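PDB 3HUR: alanine racemase from Oenococcus oeni PSU-1, which belongs to the alanine racemase family, whose chains pair an N-terminal TIM-barrel domain with a C-terminal domain of another fold. Local coordinates for residues 33-39 / 60-66; 102-107 / 123-128; 110-114 / 146-151; 116-122 / 155-159; 198-204 / 218-224. All coordinates share one frame. Residues are numbered along the deposited sequence.

Contact 1: 33-39 / 60-66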
# COMPACT_ATOMS: atom_id res chain seq x y z
N LYS A 33 -12.55 24.36 36.37
CA LYS A 33 -11.71 24.76 37.49
C LYS A 33 -10.35 24.13 37.31
O LYS A 33 -9.35 24.82 37.21
CB LYS A 33 -12.35 24.37 38.85
CG LYS A 33 -13.58 25.30 39.28
CD LYS A 33 -13.36 26.84 38.89
CE LYS A 33 -14.36 27.83 39.56
NZ LYS A 33 -15.81 27.40 39.43
N LYS A 34 -10.35 22.81 37.21
CA LYS A 34 -9.17 22.04 36.96
C LYS A 34 -9.14 21.58 35.48
O LYS A 34 -10.17 21.29 34.91
CB LYS A 34 -9.22 20.84 37.89
CG LYS A 34 -9.21 21.20 39.39
CD LYS A 34 -7.82 20.95 40.00
CE LYS A 34 -7.63 21.56 41.42
NZ LYS A 34 -6.22 22.13 41.53
N VAL A 35 -7.96 21.54 34.86
CA VAL A 35 -7.78 20.94 33.53
C VAL A 35 -6.73 19.85 33.62
O VAL A 35 -5.62 20.13 34.04
CB VAL A 35 -7.38 21.96 32.48
CG1 VAL A 35 -7.00 21.26 31.17
CG2 VAL A 35 -8.49 22.90 32.26
N TYR A 36 -7.13 18.62 33.30
CA TYR A 36 -6.29 17.45 33.20
C TYR A 36 -6.01 17.15 31.72
O TYR A 36 -6.91 16.73 30.99
CB TYR A 36 -7.00 16.23 33.77
CG TYR A 36 -7.45 16.35 35.20
CD1 TYR A 36 -8.29 15.39 35.74
CD2 TYR A 36 -7.03 17.39 36.01
CE1 TYR A 36 -8.71 15.48 37.04
CE2 TYR A 36 -7.44 17.48 37.31
CZ TYR A 36 -8.29 16.53 37.82
OH TYR A 36 -8.67 16.61 39.12
N ALA A 37 -4.76 17.34 31.29
CA ALA A 37 -4.37 17.21 29.88
C ALA A 37 -4.13 15.76 29.60
O ALA A 37 -3.33 15.14 30.29
CB ALA A 37 -3.12 17.98 29.63
N VAL A 38 -4.89 15.19 28.65
CA VAL A 38 -4.73 13.80 28.31
C VAL A 38 -3.70 13.73 27.17
O VAL A 38 -3.85 14.34 26.14
CB VAL A 38 -6.09 13.12 27.94
CG1 VAL A 38 -5.89 11.64 27.62
CG2 VAL A 38 -7.13 13.24 29.06
N LEU A 39 -2.67 12.93 27.39
CA LEU A 39 -1.59 12.78 26.47
C LEU A 39 -1.40 11.31 26.19
O LEU A 39 -0.54 10.67 26.77
CB LEU A 39 -0.34 13.32 27.14
CG LEU A 39 -0.32 14.84 27.26
CD1 LEU A 39 1.02 15.21 27.84
CD2 LEU A 39 -0.56 15.53 25.88
N SER A 60 -1.36 25.81 32.46
CA SER A 60 -2.57 25.67 31.67
C SER A 60 -3.19 24.32 31.85
O SER A 60 -4.34 24.11 31.41
CB SER A 60 -2.30 26.00 30.21
OG SER A 60 -1.48 25.02 29.62
N ALA A 61 -2.47 23.42 32.53
CA ALA A 61 -3.00 22.12 32.99
C ALA A 61 -2.63 21.88 34.47
O ALA A 61 -1.54 22.20 34.86
CB ALA A 61 -2.44 21.00 32.16
N ASP A 62 -3.52 21.24 35.23
CA ASP A 62 -3.30 20.95 36.64
C ASP A 62 -2.94 19.49 36.91
O ASP A 62 -2.53 19.11 38.03
CB ASP A 62 -4.58 21.29 37.44
CG ASP A 62 -5.15 22.65 37.04
OD1 ASP A 62 -4.55 23.69 37.43
OD2 ASP A 62 -6.14 22.67 36.29
N ALA A 63 -3.18 18.63 35.92
CA ALA A 63 -2.62 17.28 35.93
C ALA A 63 -2.42 16.76 34.50
O ALA A 63 -2.81 17.38 33.50
CB ALA A 63 -3.48 16.37 36.70
N LEU A 64 -1.81 15.60 34.42
CA LEU A 64 -1.54 14.98 33.14
C LEU A 64 -2.06 13.58 33.24
O LEU A 64 -1.85 12.93 34.25
CB LEU A 64 -0.03 14.93 32.87
CG LEU A 64 0.70 16.26 32.94
CD1 LEU A 64 2.23 16.03 32.91
CD2 LEU A 64 0.23 17.15 31.83
N ILE A 65 -2.74 13.11 32.19
CA ILE A 65 -3.20 11.70 32.12
C ILE A 65 -2.49 10.99 30.94
O ILE A 65 -2.40 11.55 29.84
CB ILE A 65 -4.75 11.62 31.90
CG1 ILE A 65 -5.49 12.52 32.90
CG2 ILE A 65 -5.22 10.21 32.01
CD1 ILE A 65 -7.09 12.60 32.77
N VAL A 66 -2.00 9.79 31.19
CA VAL A 66 -1.29 9.00 30.22
C VAL A 66 -1.76 7.54 30.33
O VAL A 66 -2.51 7.21 31.26
CB VAL A 66 0.27 9.10 30.38
CG1 VAL A 66 0.75 10.58 30.28
CG2 VAL A 66 0.70 8.48 31.61
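Strands 34-38 and 63-66 are the first two parallel strands of the TIM barrel, and the peptide groups between them are closely matched. At the start, D62 precedes the strand proper and does the work of a backbone acceptor: V35 N donates to D62 OD2 (2.6 Å), an oxygen that also forms a salt bridge with R27. In return V35 O accepts from D62 N (2.7 Å), with a weak second bond from A63 N at 3.4 Å. An aspartate suits this spot because its carboxylate supplies the acceptor where the strand pairing has yet to begin. Regular pairing follows: A37 N donates to A63 O (2.9 Å) and I65 N to A37 O (2.8 Å). The amides of K34, Y36 and V38 face the other way, and these residues bond to the backbone of A221, I223 and P225. Y36, V38, A63 and I65 line the barrel interior, where I65 CD1 touches both Y36 CB and V38 CG2 at 3.8 Å. On the helix side, small A37 leaves room for L23 and F55, its CB lying 4.0 Å from A61 CB. The ladder ends with L39 N donating to I65 O at 2.8 Å.

Contact 2: 102-107 / 123-128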
# COMPACT_ATOMS: atom_id res chain seq x y z
N ASP A 102 4.08 9.90 42.89
CA ASP A 102 2.85 10.72 42.92
C ASP A 102 2.00 10.48 41.68
O ASP A 102 1.69 11.43 40.92
CB ASP A 102 3.20 12.20 43.01
CG ASP A 102 1.96 13.07 43.16
OD1 ASP A 102 0.99 12.57 43.80
OD2 ASP A 102 1.94 14.25 42.66
N ILE A 103 1.68 9.21 41.45
CA ILE A 103 0.89 8.83 40.32
C ILE A 103 -0.48 8.40 40.78
O ILE A 103 -0.60 7.52 41.65
CB ILE A 103 1.53 7.64 39.56
CG1 ILE A 103 2.90 8.05 39.00
CG2 ILE A 103 0.60 7.12 38.46
CD1 ILE A 103 3.58 6.97 38.22
N VAL A 104 -1.51 9.01 40.19
CA VAL A 104 -2.87 8.63 40.46
C VAL A 104 -3.19 7.37 39.70
O VAL A 104 -2.83 7.25 38.55
CB VAL A 104 -3.85 9.72 39.98
CG1 VAL A 104 -5.30 9.25 40.16
CG2 VAL A 104 -3.58 11.03 40.68
N ILE A 105 -3.93 6.45 40.30
CA ILE A 105 -4.39 5.25 39.61
C ILE A 105 -5.92 5.11 39.71
O ILE A 105 -6.56 5.75 40.54
CB ILE A 105 -3.68 3.97 40.10
CG1 ILE A 105 -4.09 3.59 41.53
CG2 ILE A 105 -2.13 4.13 40.02
CD1 ILE A 105 -3.47 2.28 41.97
N THR A 106 -6.48 4.31 38.80
CA THR A 106 -7.90 4.07 38.72
C THR A 106 -8.27 2.89 39.63
O THR A 106 -7.52 1.93 39.74
CB THR A 106 -8.38 3.79 37.27
OG1 THR A 106 -8.70 5.02 36.61
CG2 THR A 106 -9.60 2.95 37.26
N ILE A 107 -9.41 3.01 40.31
CA ILE A 107 -9.93 1.91 41.07
C ILE A 107 -10.82 1.15 40.11
O ILE A 107 -11.79 1.70 39.58
CB ILE A 107 -10.78 2.35 42.27
CG1 ILE A 107 -9.99 3.26 43.20
CG2 ILE A 107 -11.22 1.10 43.01
CD1 ILE A 107 -10.72 3.66 44.46
N LEU A 123 -1.67 6.94 48.68
CA LEU A 123 -2.04 6.45 47.36
C LEU A 123 -3.21 7.25 46.85
O LEU A 123 -4.28 7.26 47.49
CB LEU A 123 -2.44 4.97 47.42
CG LEU A 123 -2.83 4.31 46.08
CD1 LEU A 123 -1.62 4.25 45.12
CD2 LEU A 123 -3.40 2.91 46.29
N LYS A 124 -3.03 7.91 45.71
CA LYS A 124 -4.09 8.71 45.10
C LYS A 124 -4.84 7.85 44.07
O LYS A 124 -4.20 7.24 43.20
CB LYS A 124 -3.52 9.93 44.41
CG LYS A 124 -2.57 10.73 45.27
CD LYS A 124 -2.14 11.99 44.57
CE LYS A 124 -1.52 12.97 45.48
NZ LYS A 124 -1.72 14.31 44.86
N VAL A 125 -6.17 7.83 44.19
CA VAL A 125 -7.01 6.88 43.50
C VAL A 125 -8.15 7.60 42.85
O VAL A 125 -8.51 8.68 43.30
CB VAL A 125 -7.56 5.80 44.46
CG1 VAL A 125 -6.41 4.94 45.03
CG2 VAL A 125 -8.41 6.42 45.56
N SER A 126 -8.69 7.04 41.78
CA SER A 126 -9.80 7.60 41.06
C SER A 126 -10.85 6.55 40.93
O SER A 126 -10.57 5.42 40.63
CB SER A 126 -9.42 8.04 39.64
OG SER A 126 -8.78 9.28 39.65
N LEU A 127 -12.09 6.97 41.07
CA LEU A 127 -13.17 6.04 41.11
C LEU A 127 -13.93 6.22 39.82
O LEU A 127 -14.42 7.31 39.49
CB LEU A 127 -14.02 6.39 42.31
CG LEU A 127 -15.07 5.41 42.76
CD1 LEU A 127 -14.42 4.16 43.28
CD2 LEU A 127 -15.81 6.16 43.87
N ALA A 128 -13.99 5.15 39.05
CA ALA A 128 -14.51 5.22 37.70
C ALA A 128 -15.93 4.74 37.74
O ALA A 128 -16.20 3.66 38.25
CB ALA A 128 -13.68 4.35 36.77
O HOH W 1 -0.39 7.79 44.37
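The sheet formed by strands 103-107 and 123-128 has two faces of different texture; the short axes cross at -37° and approach to 4.4 Å. On the face turned to the helices, the bumps are branched aliphatic chains. I107 drops between V125 and L127: its CG1 lies 3.7 Å from V125 CB and its CD1 3.9 Å from L127 CD1. I105 stretches toward the start of the neighbouring strand, CD1 reaching 4.2 Å from L123 CD1, and F98 of helix 95-100 covers both. The interior face is filled by smaller residues. V104 CG1 rests 3.5 Å from S126 OG, and the slim serine leaves space for W85 and Y163, while T106 OG1 bonds to Y163 OH. The backbones are joined by I105 N to K124 O (3.0 Å), S126 N to I105 O (2.8 Å) and I107 N to S126 O (2.7 Å). At the entry to the strands a water fills the gap, donating to I103 O and accepting from K124 N. Beside it K124 rests its CB 3.9 Å from V104 CG2 and then extends to D102, NZ 3.4 Å from D102 OD1 in a salt bridge. D102, with positive phi, is the C-prime residue of the Schellman motif ending helix 95-100. With helix 110-114 between them, the two parallel strands form a beta-alpha-beta unit of the TIM barrel.

Contact 3: 110-114 / 146-151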
# COMPACT_ATOMS: atom_id res chain seq x y z
N LEU A 110 -14.72 -3.07 43.22
CA LEU A 110 -14.83 -3.20 44.68
C LEU A 110 -13.89 -4.25 45.24
O LEU A 110 -13.22 -4.03 46.26
CB LEU A 110 -16.27 -3.48 45.15
CG LEU A 110 -16.49 -3.37 46.68
CD1 LEU A 110 -16.27 -1.96 47.16
CD2 LEU A 110 -17.88 -3.86 47.08
N ALA A 111 -13.80 -5.40 44.59
CA ALA A 111 -12.86 -6.44 45.05
C ALA A 111 -11.42 -5.90 45.26
O ALA A 111 -10.78 -6.13 46.31
CB ALA A 111 -12.87 -7.62 44.08
N TRP A 112 -10.96 -5.13 44.28
CA TRP A 112 -9.61 -4.55 44.29
C TRP A 112 -9.37 -3.70 45.53
O TRP A 112 -8.30 -3.75 46.13
CB TRP A 112 -9.40 -3.70 43.00
CG TRP A 112 -8.04 -3.05 42.87
CD1 TRP A 112 -6.98 -3.51 42.14
CD2 TRP A 112 -7.59 -1.83 43.49
NE1 TRP A 112 -5.92 -2.66 42.27
CE2 TRP A 112 -6.26 -1.63 43.10
CE3 TRP A 112 -8.19 -0.92 44.36
CZ2 TRP A 112 -5.52 -0.55 43.52
CZ3 TRP A 112 -7.45 0.16 44.78
CH2 TRP A 112 -6.13 0.34 44.36
N LEU A 113 -10.36 -2.90 45.91
CA LEU A 113 -10.29 -2.02 47.11
C LEU A 113 -10.32 -2.80 48.40
O LEU A 113 -9.61 -2.47 49.33
CB LEU A 113 -11.47 -1.04 47.16
CG LEU A 113 -11.23 0.41 46.76
CD1 LEU A 113 -12.52 1.23 47.01
CD2 LEU A 113 -10.05 0.97 47.52
N GLN A 114 -11.16 -3.82 48.45
CA GLN A 114 -11.29 -4.64 49.65
C GLN A 114 -10.01 -5.38 49.92
O GLN A 114 -9.62 -5.51 51.08
CB GLN A 114 -12.45 -5.64 49.54
CG GLN A 114 -13.81 -4.99 49.46
CD GLN A 114 -14.89 -5.93 48.95
OE1 GLN A 114 -14.61 -7.02 48.44
NE2 GLN A 114 -16.14 -5.49 49.06
N ALA A 146 -20.26 1.22 49.19
CA ALA A 146 -19.31 0.32 49.89
C ALA A 146 -17.92 0.87 49.71
O ALA A 146 -17.16 0.99 50.67
CB ALA A 146 -19.38 -1.07 49.38
N ALA A 147 -17.60 1.27 48.48
CA ALA A 147 -16.26 1.70 48.14
C ALA A 147 -15.90 3.02 48.81
O ALA A 147 -14.77 3.20 49.26
CB ALA A 147 -16.12 1.81 46.63
N LYS A 148 -16.87 3.95 48.87
CA LYS A 148 -16.65 5.27 49.52
C LYS A 148 -16.36 5.13 51.00
O LYS A 148 -15.58 5.92 51.55
CB LYS A 148 -17.86 6.17 49.34
CG LYS A 148 -17.68 7.58 49.87
CD LYS A 148 -18.99 8.41 49.71
CE LYS A 148 -18.78 9.93 49.97
NZ LYS A 148 -18.10 10.23 51.27
N LYS A 149 -16.99 4.13 51.62
CA LYS A 149 -16.72 3.73 53.01
C LYS A 149 -15.29 3.30 53.18
O LYS A 149 -14.65 3.75 54.11
CB LYS A 149 -17.64 2.58 53.49
N ILE A 150 -14.78 2.42 52.31
CA ILE A 150 -13.42 1.90 52.47
C ILE A 150 -12.41 2.98 52.27
O ILE A 150 -11.43 3.04 53.00
CB ILE A 150 -13.09 0.75 51.52
CG1 ILE A 150 -13.95 -0.46 51.87
CG2 ILE A 150 -11.56 0.39 51.60
CD1 ILE A 150 -14.03 -1.49 50.77
N ILE A 151 -12.68 3.88 51.33
CA ILE A 151 -11.80 5.03 51.08
C ILE A 151 -11.79 6.01 52.23
O ILE A 151 -10.73 6.37 52.71
CB ILE A 151 -12.21 5.78 49.77
CG1 ILE A 151 -11.67 5.03 48.55
CG2 ILE A 151 -11.70 7.23 49.79
CD1 ILE A 151 -12.54 5.14 47.30
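L110 leans on helix 141-153 through a t,p rotamer. Its CA-to-CB bond points sideways, yet this conformation swings the isopropyl end across, placing CD1 3.7 Å from A147 N and 3.8 Å from A147 CB, while CD2 sits 3.9 Å from A146 CB. The single methyls of A146 and A147 leave room for the leucine end. One turn on, the CA-to-CB bond of L113 points toward the partner helix. Its chi1 of -103° falls between the m and t wells, with CD1 3.7 Å from A147 CB and 3.9 Å from I151 CD1. These are two outer helices of the TIM barrel, each following a strand and running nearly parallel, with short axes 23° apart and 10.1 Å at their closest. Beneath them lies the sheet: L113 and I151 both rest on I107 of strand 103-107 and L157 of strand 157-163, so the helix pair spans strand 123-128, which lies between these two. I151 reaches this position with chi2 at 148°, again off the ideal well. I150, in the common m,t conformation, fills the outer side of the seam, its CG2 4.4 Å from L113 CD2 and its CD1 4.3 Å from L110 CD1. Q114, m at chi1 and t at chi2, suits the solvent-exposed margin: its aliphatic CG covers I150 CD1 at 3.7 Å.

Contact 4: 116-122 / 155-159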
# COMPACT_ATOMS: atom_id res chain seq x y z
N LEU A 116 -6.95 -4.51 48.81
CA LEU A 116 -5.77 -3.65 48.93
C LEU A 116 -4.88 -4.18 50.03
O LEU A 116 -5.36 -4.39 51.13
CB LEU A 116 -6.16 -2.23 49.30
CG LEU A 116 -6.18 -1.22 48.17
CD1 LEU A 116 -6.24 0.14 48.81
CD2 LEU A 116 -4.95 -1.36 47.30
N PRO A 117 -3.60 -4.41 49.73
CA PRO A 117 -2.73 -4.76 50.84
C PRO A 117 -2.30 -3.54 51.64
O PRO A 117 -2.70 -2.42 51.34
CB PRO A 117 -1.51 -5.41 50.15
CG PRO A 117 -1.53 -4.93 48.80
CD PRO A 117 -2.98 -4.74 48.44
N ASP A 118 -1.48 -3.77 52.65
CA ASP A 118 -0.98 -2.68 53.46
C ASP A 118 0.16 -1.97 52.73
O ASP A 118 0.93 -2.60 52.01
CB ASP A 118 -0.55 -3.21 54.84
CG ASP A 118 -1.72 -3.32 55.83
OD1 ASP A 118 -2.56 -2.39 55.83
OD2 ASP A 118 -1.81 -4.32 56.61
N PHE A 119 0.26 -0.66 52.91
CA PHE A 119 1.34 0.14 52.31
C PHE A 119 1.60 1.44 53.06
O PHE A 119 0.74 1.92 53.80
CB PHE A 119 1.02 0.49 50.85
CG PHE A 119 -0.28 1.23 50.66
CD1 PHE A 119 -0.33 2.61 50.73
CD2 PHE A 119 -1.45 0.56 50.37
CE1 PHE A 119 -1.53 3.29 50.55
CE2 PHE A 119 -2.66 1.25 50.20
CZ PHE A 119 -2.68 2.61 50.27
N GLU A 120 2.78 2.02 52.84
CA GLU A 120 3.13 3.34 53.39
C GLU A 120 2.81 4.52 52.44
O GLU A 120 2.85 4.37 51.22
CB GLU A 120 4.62 3.38 53.76
CG GLU A 120 5.09 2.10 54.45
CD GLU A 120 6.26 2.30 55.40
OE1 GLU A 120 7.33 2.69 54.91
OE2 GLU A 120 6.11 2.06 56.62
N GLY A 121 2.51 5.67 53.01
CA GLY A 121 2.33 6.90 52.26
C GLY A 121 0.91 7.08 51.76
O GLY A 121 0.01 6.33 52.13
N THR A 122 0.71 8.08 50.92
CA THR A 122 -0.62 8.35 50.39
C THR A 122 -0.71 7.84 48.92
O THR A 122 0.11 8.20 48.08
CB THR A 122 -1.03 9.84 50.57
OG1 THR A 122 -1.31 10.43 49.30
CG2 THR A 122 0.05 10.68 51.30
N PRO A 155 -7.23 6.82 55.50
CA PRO A 155 -6.72 8.16 55.23
C PRO A 155 -5.44 8.14 54.36
O PRO A 155 -4.99 9.18 53.88
CB PRO A 155 -6.40 8.68 56.63
CG PRO A 155 -5.88 7.41 57.34
CD PRO A 155 -6.71 6.28 56.78
N GLN A 156 -4.84 6.97 54.19
CA GLN A 156 -3.79 6.81 53.19
C GLN A 156 -4.34 6.82 51.72
O GLN A 156 -3.57 7.01 50.80
CB GLN A 156 -2.96 5.53 53.45
CG GLN A 156 -1.98 5.67 54.61
CD GLN A 156 -1.10 4.45 54.82
OE1 GLN A 156 -1.40 3.60 55.67
NE2 GLN A 156 -0.02 4.35 54.05
N LEU A 157 -5.64 6.60 51.52
CA LEU A 157 -6.26 6.74 50.19
C LEU A 157 -6.72 8.17 49.98
O LEU A 157 -7.42 8.73 50.80
CB LEU A 157 -7.44 5.80 50.00
CG LEU A 157 -7.04 4.32 50.02
CD1 LEU A 157 -8.30 3.43 49.95
CD2 LEU A 157 -6.06 4.01 48.85
N ASP A 158 -6.32 8.77 48.88
CA ASP A 158 -6.71 10.12 48.60
C ASP A 158 -7.50 10.08 47.31
O ASP A 158 -6.96 9.77 46.27
CB ASP A 158 -5.47 10.96 48.47
CG ASP A 158 -5.77 12.33 48.02
OD1 ASP A 158 -6.96 12.64 47.87
OD2 ASP A 158 -4.81 13.10 47.81
N LEU A 159 -8.79 10.35 47.39
CA LEU A 159 -9.65 10.31 46.24
C LEU A 159 -9.38 11.53 45.36
O LEU A 159 -9.59 12.66 45.77
CB LEU A 159 -11.09 10.31 46.70
CG LEU A 159 -12.14 10.07 45.65
CD1 LEU A 159 -11.88 8.80 44.87
CD2 LEU A 159 -13.51 10.02 46.35
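Polar bonds here depend on one amide group. Q156, with chi2 extended, carries NE2 into the bend of the 116-122 loop, where it donates to F119 O (2.6 Å) and to G121 O (2.8 Å). A glutamine suits the task, since its amide nitrogen has two hydrogens to share between two carbonyls. The loop can turn around it because G121 adopts phi of 87°, a value easy for a residue without a side chain. A weaker CA-H...O contact joins T122 CA to Q156 O at 3.3 Å. Apolar contacts gather on L157: its CD2 lies 3.9 Å from L116 CD1 and 3.9 Å from F119 CZ, at the edge of the phenyl ring. L116 and F119 thus bring the ends of their side chains to L157, while the CA-to-CB bond of E120 points away. In the TIM barrel, this loop leads from helix 110-114 into strand 123-128, beside the start of strand 157-163; F119 also packs on L95 and I99 of helix 95-100, and L157 on L123 and V125.

Contact 5: 198-204 / 218-224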
# COMPACT_ATOMS: atom_id res chain seq x y z
N PRO A 198 -18.37 17.30 45.51
CA PRO A 198 -18.61 17.52 44.10
C PRO A 198 -17.44 18.13 43.32
O PRO A 198 -17.45 18.11 42.08
CB PRO A 198 -19.76 18.53 44.12
CG PRO A 198 -19.53 19.29 45.39
CD PRO A 198 -19.21 18.19 46.33
N SER A 199 -16.49 18.73 44.00
CA SER A 199 -15.33 19.24 43.30
C SER A 199 -14.42 18.09 42.77
O SER A 199 -13.48 18.36 42.04
CB SER A 199 -14.52 20.15 44.22
OG SER A 199 -14.20 19.41 45.35
N LEU A 200 -14.71 16.83 43.14
CA LEU A 200 -14.00 15.68 42.62
C LEU A 200 -14.59 15.11 41.28
O LEU A 200 -14.05 14.16 40.69
CB LEU A 200 -14.03 14.59 43.69
CG LEU A 200 -13.42 14.90 45.07
CD1 LEU A 200 -13.62 13.71 46.04
CD2 LEU A 200 -11.89 15.24 44.98
N PHE A 201 -15.69 15.67 40.81
CA PHE A 201 -16.35 15.08 39.67
C PHE A 201 -15.62 15.42 38.39
O PHE A 201 -15.25 16.55 38.16
CB PHE A 201 -17.81 15.52 39.59
CG PHE A 201 -18.72 14.87 40.62
CD1 PHE A 201 -18.51 13.57 41.07
CD2 PHE A 201 -19.81 15.57 41.12
CE1 PHE A 201 -19.34 12.99 42.01
CE2 PHE A 201 -20.68 15.01 42.07
CZ PHE A 201 -20.44 13.72 42.51
N SER A 202 -15.40 14.43 37.54
CA SER A 202 -14.88 14.70 36.23
C SER A 202 -15.69 13.96 35.22
O SER A 202 -15.70 12.73 35.22
CB SER A 202 -13.40 14.28 36.08
OG SER A 202 -12.95 14.58 34.77
N MET A 203 -16.29 14.72 34.32
CA MET A 203 -17.26 14.15 33.41
C MET A 203 -16.89 14.30 31.93
O MET A 203 -17.32 13.46 31.14
CB MET A 203 -18.67 14.81 33.67
CG MET A 203 -19.29 14.38 35.04
SD MET A 203 -20.95 15.00 35.44
CE MET A 203 -21.91 13.95 34.44
N ALA A 204 -16.12 15.34 31.58
CA ALA A 204 -16.01 15.82 30.20
C ALA A 204 -14.73 15.43 29.47
O ALA A 204 -13.64 15.96 29.76
CB ALA A 204 -16.14 17.31 30.19
N ILE A 218 -23.88 18.64 33.10
CA ILE A 218 -22.51 18.15 33.01
C ILE A 218 -21.65 18.99 33.95
O ILE A 218 -21.67 20.23 33.88
CB ILE A 218 -21.94 18.24 31.56
CG1 ILE A 218 -22.89 17.61 30.53
CG2 ILE A 218 -20.62 17.55 31.47
CD1 ILE A 218 -23.07 16.12 30.68
N SER A 219 -20.93 18.34 34.83
CA SER A 219 -19.93 19.05 35.64
C SER A 219 -18.61 19.24 34.87
O SER A 219 -18.03 18.30 34.33
CB SER A 219 -19.63 18.30 36.93
OG SER A 219 -18.56 18.93 37.64
N PHE A 220 -18.15 20.48 34.83
CA PHE A 220 -16.88 20.80 34.25
C PHE A 220 -15.87 21.08 35.34
O PHE A 220 -14.84 21.72 35.13
CB PHE A 220 -17.09 21.94 33.28
CG PHE A 220 -17.99 21.55 32.15
CD1 PHE A 220 -17.50 20.72 31.13
CD2 PHE A 220 -19.32 21.90 32.14
CE1 PHE A 220 -18.31 20.30 30.10
CE2 PHE A 220 -20.15 21.49 31.11
CZ PHE A 220 -19.63 20.69 30.07
N ALA A 221 -16.14 20.52 36.51
CA ALA A 221 -15.25 20.72 37.64
C ALA A 221 -13.79 20.43 37.18
O ALA A 221 -12.92 21.31 37.27
CB ALA A 221 -15.66 19.82 38.82
N ALA A 222 -13.56 19.22 36.67
CA ALA A 222 -12.28 18.80 36.10
C ALA A 222 -12.52 18.19 34.72
O ALA A 222 -13.06 17.07 34.59
CB ALA A 222 -11.59 17.78 36.97
N ILE A 223 -12.13 18.96 33.70
CA ILE A 223 -12.18 18.51 32.33
C ILE A 223 -10.90 17.75 31.92
O ILE A 223 -9.85 17.91 32.54
CB ILE A 223 -12.49 19.65 31.37
CG1 ILE A 223 -11.37 20.69 31.30
CG2 ILE A 223 -13.82 20.31 31.75
CD1 ILE A 223 -11.59 21.75 30.15
N ARG A 224 -11.04 16.88 30.92
CA ARG A 224 -10.01 15.95 30.47
C ARG A 224 -9.77 16.03 28.97
O ARG A 224 -9.98 15.07 28.26
CB ARG A 224 -10.44 14.54 30.81
CG ARG A 224 -10.25 14.23 32.25
CD ARG A 224 -10.51 12.75 32.48
NE ARG A 224 -11.89 12.71 32.90
CZ ARG A 224 -12.85 11.94 32.44
NH1 ARG A 224 -12.67 10.96 31.58
NH2 ARG A 224 -14.03 12.16 32.95
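Closure of the TIM barrel happens here, where short strands 201-202 and 222-223, the seventh and eighth, meet at the two ends of the parallel sheet. Strand pairing is sparse, with A222 N giving only a weak bond to F201 O (3.5 Å), and side chains make up the difference. S202 OG donates to A222 O in a very short bond of 2.5 Å and accepts from R224 NE (2.8 Å) and R224 NH2 (3.2 Å); a hydroxyl suits this spot because it can do both. R224 NH2 also bonds to T164 O, tying the seam to the loop after strand 157-163. Farther on, R224 N donates to A204 O (3.0 Å). Small residues let the chains come close: A221 CB lies 3.4 Å from F201 O, and A204 CB fits 3.7 Å from F220 CE1. In the approach to strand 222-223, S219 forms an ST turn, its OG accepting from A221 N (3.1 Å), while S219 N makes a weak bond to M203 SD at 3.4 Å.

How the contacts relate
All five contacts belong to one TIM barrel. Contacts 1 and 2 are separate parts of its sheet, centres 14 Å apart, with strand 84-86 between them. Contact 5 shuts the ring and joins contact 1 directly: Y36 N lies 2.9 Å from I223 O, and I65 CD1 3.4 Å from R224 CD. Contact 4 continues the sheet from contact 2, with L123 N 2.8 Å from Q156 O, and contact 3 covers both from outside, I107 CD1 lying 3.7 Å from I151 CD1. On the other flank, L159 O meets L200 CD2 of contact 5 at 3.5 Å. A bound sulfate ion lies about 5 Å from the V38 side chain of contact 1.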